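PDB 6XYC: acetyl xylan esterase from Metagenome, which is thought to hydrolyse acetyl and feruloyl esters on complex natural xylans, as a bifunctional serine esterase of the alpha/beta-hydrolase fold. Local coordinates for residues G116-S121 with D277-Q282; L126-G131 with P220-I225. All coordinates share one frame; numbering follows the deposited sequence.

How the interactions relate
Following the chain from its N terminus, strand 114-120 enters the central sheet and runs into helix 122-131. Segment 126-131 is thus the second to appear, and interaction 2 closes its loop when the chain reaches 220-225, which leads into strand 222-227. Only near the C terminus does helix 269-284 bring 277-282 back to 116-121, so interaction 1 closes a longer loop that encloses the shorter one. The two contacts lie on opposite faces of one sheet and touch each other: S127 OG packs 3.6 Å from I117 CG1, while Q282 NE2 probably donates to D221 OD2 at 2.9 Å, linking the C-terminal helix to the 220-225 segment.

Interaction 1 (G116-S121 with D277-Q282); sequences GITGFS and DFFTEQ. With AES (4-(2-aminoethyl)benzenesulfonyl fluoride), chain B.
The strand that leads into the probable nucleophile elbow of an alpha/beta hydrolase is backed here by the C-terminal helix, with G116, I117 and T118 of strand 114-120 meeting the ring of F279 on helix 269-284. Strand and helix run nearly antiparallel, and a single aromatic side chain bridges the gap between them. CG of F279 lies anti to its carbonyl carbon (chi1 -84°), which carries the ring off the helix and presents its far end to the strand. The carbonyl oxygen of I117 comes to the ring edge, in its plane, 3.7 Å from F279 CZ. T118 CB also sits at that edge, 4.0 Å from the same CZ, while its hydroxyl turns to another partner, the carbonyl of V166 on the adjacent strand. G116 has no side chain, and this admits F279 CE1 to 3.9 Å from G116 CA, an oblique approach. The F279 side chain also touches I42, V166, L67 and F72, so it is embedded in an apolar layer. An alanine at F279 would be likely to open a gap under the strand and leave T118 CB and those neighbours without their packing partner. Farther along, at the elbow (GxSxG), S121 adopts strained backbone angles (phi 49°, psi -122°). There the inhibitor has been captured: S121 OG is covalently bonded to the sulfur of AES, at 1.5 Å.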
loop_
_atom_site.group_PDB
_atom_site.type_symbol
_atom_site.label_atom_id
_atom_site.label_comp_id
_atom_site.label_asym_id
_atom_site.label_seq_id
_atom_site.Cartn_x
_atom_site.Cartn_y
_atom_site.Cartn_z
ATOM N N GLY A 116 4.243 -1.619 9.581
ATOM C CA GLY A 116 2.949 -1.479 8.952
ATOM C C GLY A 116 3.067 -0.872 7.570
ATOM O O GLY A 116 4.124 -0.394 7.160
ATOM N N ILE A 117 1.953 -0.894 6.843
ATOM C CA ILE A 117 1.934 -0.378 5.479
ATOM C C ILE A 117 0.571 0.251 5.215
ATOM O O ILE A 117 -0.463 -0.248 5.671
ATOM C CB ILE A 117 2.273 -1.487 4.459
ATOM C CG1 ILE A 117 2.607 -0.879 3.101
ATOM C CG2 ILE A 117 1.132 -2.484 4.339
ATOM C CD1 ILE A 117 3.315 -1.824 2.149
ATOM N N THR A 118 0.580 1.367 4.488
ATOM C CA THR A 118 -0.642 2.094 4.182
ATOM C C THR A 118 -0.439 2.862 2.882
ATOM O O THR A 118 0.689 3.185 2.498
ATOM C CB THR A 118 -1.027 3.060 5.318
ATOM O OG1 THR A 118 -2.262 3.713 5.016
ATOM C CG2 THR A 118 0.066 4.103 5.536
ATOM N N GLY A 119 -1.542 3.129 2.200
ATOM C CA GLY A 119 -1.508 3.886 0.961
ATOM C C GLY A 119 -2.917 4.298 0.609
ATOM O O GLY A 119 -3.891 3.779 1.172
ATOM N N PHE A 120 -3.036 5.246 -0.321
ATOM C CA PHE A 120 -4.353 5.685 -0.777
ATOM C C PHE A 120 -4.545 5.393 -2.267
ATOM O O PHE A 120 -3.598 5.492 -3.049
ATOM C CB PHE A 120 -4.605 7.192 -0.447
ATOM C CG PHE A 120 -3.483 8.130 -0.816
ATOM C CD1 PHE A 120 -2.401 8.324 0.026
ATOM C CD2 PHE A 120 -3.549 8.862 -1.988
ATOM C CE1 PHE A 120 -1.389 9.192 -0.317
ATOM C CE2 PHE A 120 -2.548 9.735 -2.324
ATOM C CZ PHE A 120 -1.469 9.900 -1.491
ATOM N N SER A 121 -5.784 5.034 -2.651
ATOM C CA SER A 121 -6.135 4.561 -3.979
ATOM C C SER A 121 -5.135 3.478 -4.376
ATOM O O SER A 121 -5.023 2.449 -3.695
ATOM C CB SER A 121 -6.178 5.710 -4.986
ATOM O OG SER A 121 -6.980 5.345 -6.096
ATOM N N ASP A 277 -4.353 5.330 15.724
ATOM C CA ASP A 277 -4.810 4.457 16.800
ATOM C C ASP A 277 -4.683 2.993 16.395
ATOM O O ASP A 277 -4.197 2.161 17.171
ATOM C CB ASP A 277 -6.260 4.789 17.176
ATOM C CG ASP A 277 -6.376 6.026 18.050
ATOM O OD1 ASP A 277 -5.328 6.571 18.461
ATOM O OD2 ASP A 277 -7.517 6.453 18.327
ATOM N N PHE A 278 -5.106 2.669 15.169
ATOM C CA PHE A 278 -5.025 1.299 14.672
ATOM C C PHE A 278 -3.586 0.801 14.680
ATOM O O PHE A 278 -3.276 -0.251 15.252
ATOM C CB PHE A 278 -5.630 1.246 13.265
ATOM C CG PHE A 278 -5.434 -0.066 12.560
ATOM C CD1 PHE A 278 -6.271 -1.142 12.831
ATOM C CD2 PHE A 278 -4.430 -0.226 11.620
ATOM C CE1 PHE A 278 -6.101 -2.358 12.183
ATOM C CE2 PHE A 278 -4.251 -1.440 10.968
ATOM C CZ PHE A 278 -5.091 -2.508 11.250
ATOM N N PHE A 279 -2.683 1.560 14.057
ATOM C CA PHE A 279 -1.282 1.153 14.019
ATOM C C PHE A 279 -0.706 1.055 15.420
ATOM O O PHE A 279 0.085 0.151 15.711
ATOM C CB PHE A 279 -0.451 2.129 13.172
ATOM C CG PHE A 279 -0.490 1.846 11.694
ATOM C CD1 PHE A 279 -0.396 0.560 11.192
ATOM C CD2 PHE A 279 -0.601 2.892 10.789
ATOM C CE1 PHE A 279 -0.430 0.321 9.829
ATOM C CE2 PHE A 279 -0.633 2.655 9.431
ATOM C CZ PHE A 279 -0.549 1.371 8.948
ATOM N N THR A 280 -1.090 1.976 16.307
ATOM C CA THR A 280 -0.577 1.926 17.674
ATOM C C THR A 280 -1.070 0.674 18.387
ATOM O O THR A 280 -0.294 -0.026 19.045
ATOM C CB THR A 280 -0.980 3.177 18.459
ATOM O OG1 THR A 280 -0.361 4.336 17.885
ATOM C CG2 THR A 280 -0.556 3.037 19.928
ATOM N N GLU A 281 -2.365 0.377 18.258
ATOM C CA GLU A 281 -2.910 -0.843 18.849
ATOM C C GLU A 281 -2.235 -2.080 18.269
ATOM O O GLU A 281 -1.896 -3.014 19.004
ATOM C CB GLU A 281 -4.424 -0.904 18.633
ATOM C CG GLU A 281 -5.192 0.267 19.227
ATOM C CD GLU A 281 -6.521 0.520 18.537
ATOM O OE1 GLU A 281 -7.288 1.368 19.035
ATOM O OE2 GLU A 281 -6.803 -0.121 17.502
ATOM N N GLN A 282 -2.024 -2.102 16.951
ATOM C CA GLN A 282 -1.364 -3.241 16.324
ATOM C C GLN A 282 0.092 -3.346 16.764
ATOM O O GLN A 282 0.620 -4.450 16.930
ATOM C CB GLN A 282 -1.450 -3.122 14.803
ATOM C CG GLN A 282 -2.857 -3.226 14.247
ATOM C CD GLN A 282 -3.416 -4.633 14.345
ATOM O OE1 GLN A 282 -2.755 -5.603 13.976
ATOM N NE2 GLN A 282 -4.642 -4.749 14.843
HETATM C C3 AES B . -8.523 5.412 -10.623
HETATM C C2 AES B . -7.932 5.928 -9.509
HETATM C C1 AES B . -7.163 5.123 -8.725
HETATM S S AES B . -6.408 5.862 -7.350
HETATM O O1S AES B . -4.931 5.731 -7.449
HETATM O O2S AES B . -6.552 7.311 -7.451
HETATM C C6 AES B . -6.966 3.812 -9.016
HETATM C C5 AES B . -7.564 3.285 -10.143
HETATM C C4 AES B . -8.337 4.091 -10.947
HETATM C C7 AES B . -9.036 3.507 -12.220
HETATM C C8 AES B . -9.922 2.295 -11.838
HETATM N N8 AES B . -10.783 2.040 -12.944
#

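Interaction 2 (L126-G131 with P220-I225); sequences LSAFAG and PDILII
The backbones of helix 122-131 and of the chain entering strand 222-227 draw closest at G131 and P220, whose CA atoms are 6.3 Å apart, and separate to 8.0 Å between A128 CA and I222 CA. In this alpha/beta-hydrolase fold the helix packs on the parallel part of a mixed sheet; it follows the probable nucleophile elbow, and the strand it meets leads toward D230, the likely acid of the Ser-His-Asp triad. The side-chain contact is light. I222 is fully extended, with CG1 anti to the backbone N (chi1 -173°) and chi2 at 170°, and this reach brings its terminal CD1 to 4.5 Å from the methyl CB of A128. The same isoleucine touches L241 and Y245 of helix 236-248, so it fills the seam between two helices on one face of the sheet. At the other end the meeting is between a carbonyl and a proline ring. G131 O lies 3.3 Å from P220 CD and a little farther from CG, a close approach of a polar atom to the ring's CH groups, with no direct hydrogen bond between the two segments. A water supplies the polar link instead: it donates to both carbonyls, bridging G131 O at 3.1 Å and P220 O at 2.6 Å.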
loop_
_atom_site.group_PDB
_atom_site.type_symbol
_atom_site.label_atom_id
_atom_site.label_comp_id
_atom_site.label_asym_id
_atom_site.label_seq_id
_atom_site.Cartn_x
_atom_site.Cartn_y
_atom_site.Cartn_z
ATOM N N LEU A 126 -1.823 -1.512 -3.390
ATOM C CA LEU A 126 -0.537 -2.168 -3.189
ATOM C C LEU A 126 -0.336 -2.557 -1.729
ATOM O O LEU A 126 0.213 -3.624 -1.435
ATOM C CB LEU A 126 0.587 -1.249 -3.676
ATOM C CG LEU A 126 0.572 -1.013 -5.189
ATOM C CD1 LEU A 126 1.507 0.083 -5.622
ATOM C CD2 LEU A 126 0.891 -2.328 -5.926
ATOM N N SER A 127 -0.784 -1.711 -0.802
ATOM C CA SER A 127 -0.693 -2.039 0.617
ATOM C C SER A 127 -1.519 -3.280 0.941
ATOM O O SER A 127 -1.043 -4.204 1.608
ATOM C CB SER A 127 -1.162 -0.845 1.456
ATOM O OG SER A 127 -0.272 0.245 1.314
ATOM N N ALA A 128 -2.769 -3.317 0.472
ATOM C CA ALA A 128 -3.598 -4.498 0.681
ATOM C C ALA A 128 -2.985 -5.720 0.015
ATOM O O ALA A 128 -3.057 -6.833 0.555
ATOM C CB ALA A 128 -5.011 -4.253 0.151
ATOM N N PHE A 129 -2.374 -5.541 -1.161
ATOM C CA PHE A 129 -1.800 -6.696 -1.842
ATOM C C PHE A 129 -0.611 -7.259 -1.072
ATOM O O PHE A 129 -0.427 -8.480 -1.018
ATOM C CB PHE A 129 -1.385 -6.338 -3.266
ATOM C CG PHE A 129 -1.603 -7.457 -4.245
ATOM C CD1 PHE A 129 -0.836 -8.610 -4.173
ATOM C CD2 PHE A 129 -2.589 -7.368 -5.209
ATOM C CE1 PHE A 129 -1.037 -9.646 -5.062
ATOM C CE2 PHE A 129 -2.796 -8.402 -6.107
ATOM C CZ PHE A 129 -2.017 -9.545 -6.028
ATOM N N ALA A 130 0.214 -6.390 -0.477
ATOM C CA ALA A 130 1.277 -6.875 0.397
ATOM C C ALA A 130 0.696 -7.632 1.586
ATOM O O ALA A 130 1.211 -8.688 1.976
ATOM C CB ALA A 130 2.142 -5.706 0.877
ATOM N N GLY A 131 -0.391 -7.118 2.155
ATOM C CA GLY A 131 -1.007 -7.700 3.332
ATOM C C GLY A 131 -1.718 -9.011 3.095
ATOM O O GLY A 131 -2.042 -9.697 4.072
ATOM N N PRO A 220 -2.541 -10.338 8.229
ATOM C CA PRO A 220 -2.507 -9.273 9.242
ATOM C C PRO A 220 -3.809 -8.482 9.241
ATOM O O PRO A 220 -4.531 -8.423 8.242
ATOM C CB PRO A 220 -1.316 -8.399 8.815
ATOM C CG PRO A 220 -1.047 -8.765 7.371
ATOM C CD PRO A 220 -1.464 -10.204 7.231
ATOM N N ASP A 221 -4.111 -7.870 10.386
ATOM C CA ASP A 221 -5.314 -7.056 10.503
ATOM C C ASP A 221 -5.276 -5.900 9.511
ATOM O O ASP A 221 -4.210 -5.367 9.181
ATOM C CB ASP A 221 -5.452 -6.494 11.918
ATOM C CG ASP A 221 -5.723 -7.568 12.951
ATOM O OD1 ASP A 221 -5.656 -8.763 12.608
ATOM O OD2 ASP A 221 -5.998 -7.203 14.111
ATOM N N ILE A 222 -6.453 -5.482 9.052
ATOM C CA ILE A 222 -6.546 -4.375 8.110
ATOM C C ILE A 222 -7.570 -3.361 8.598
ATOM O O ILE A 222 -8.607 -3.729 9.163
ATOM C CB ILE A 222 -6.905 -4.867 6.691
ATOM C CG1 ILE A 222 -6.814 -3.710 5.697
ATOM C CG2 ILE A 222 -8.310 -5.468 6.657
ATOM C CD1 ILE A 222 -6.902 -4.136 4.232
ATOM N N LEU A 223 -7.265 -2.083 8.387
ATOM C CA LEU A 223 -8.222 -0.997 8.536
ATOM C C LEU A 223 -8.510 -0.431 7.154
ATOM O O LEU A 223 -7.582 -0.087 6.412
ATOM C CB LEU A 223 -7.681 0.095 9.461
ATOM C CG LEU A 223 -8.538 1.357 9.608
ATOM C CD1 LEU A 223 -9.813 1.094 10.370
ATOM C CD2 LEU A 223 -7.721 2.449 10.294
ATOM N N ILE A 224 -9.790 -0.346 6.808
ATOM C CA ILE A 224 -10.237 0.124 5.501
ATOM C C ILE A 224 -11.022 1.413 5.710
ATOM O O ILE A 224 -11.942 1.454 6.537
ATOM C CB ILE A 224 -11.105 -0.928 4.786
ATOM C CG1 ILE A 224 -10.395 -2.282 4.735
ATOM C CG2 ILE A 224 -11.471 -0.450 3.386
ATOM C CD1 ILE A 224 -11.338 -3.439 4.507
ATOM N N ILE A 225 -10.671 2.452 4.958
ATOM C CA ILE A 225 -11.315 3.756 5.061
ATOM C C ILE A 225 -11.724 4.190 3.659
ATOM O O ILE A 225 -10.889 4.218 2.747
ATOM C CB ILE A 225 -10.384 4.800 5.704
ATOM C CG1 ILE A 225 -9.815 4.274 7.022
ATOM C CG2 ILE A 225 -11.133 6.099 5.937
ATOM C CD1 ILE A 225 -8.756 5.146 7.636
HETATM O O HOH W 1 -4.204 -8.100 5.649
#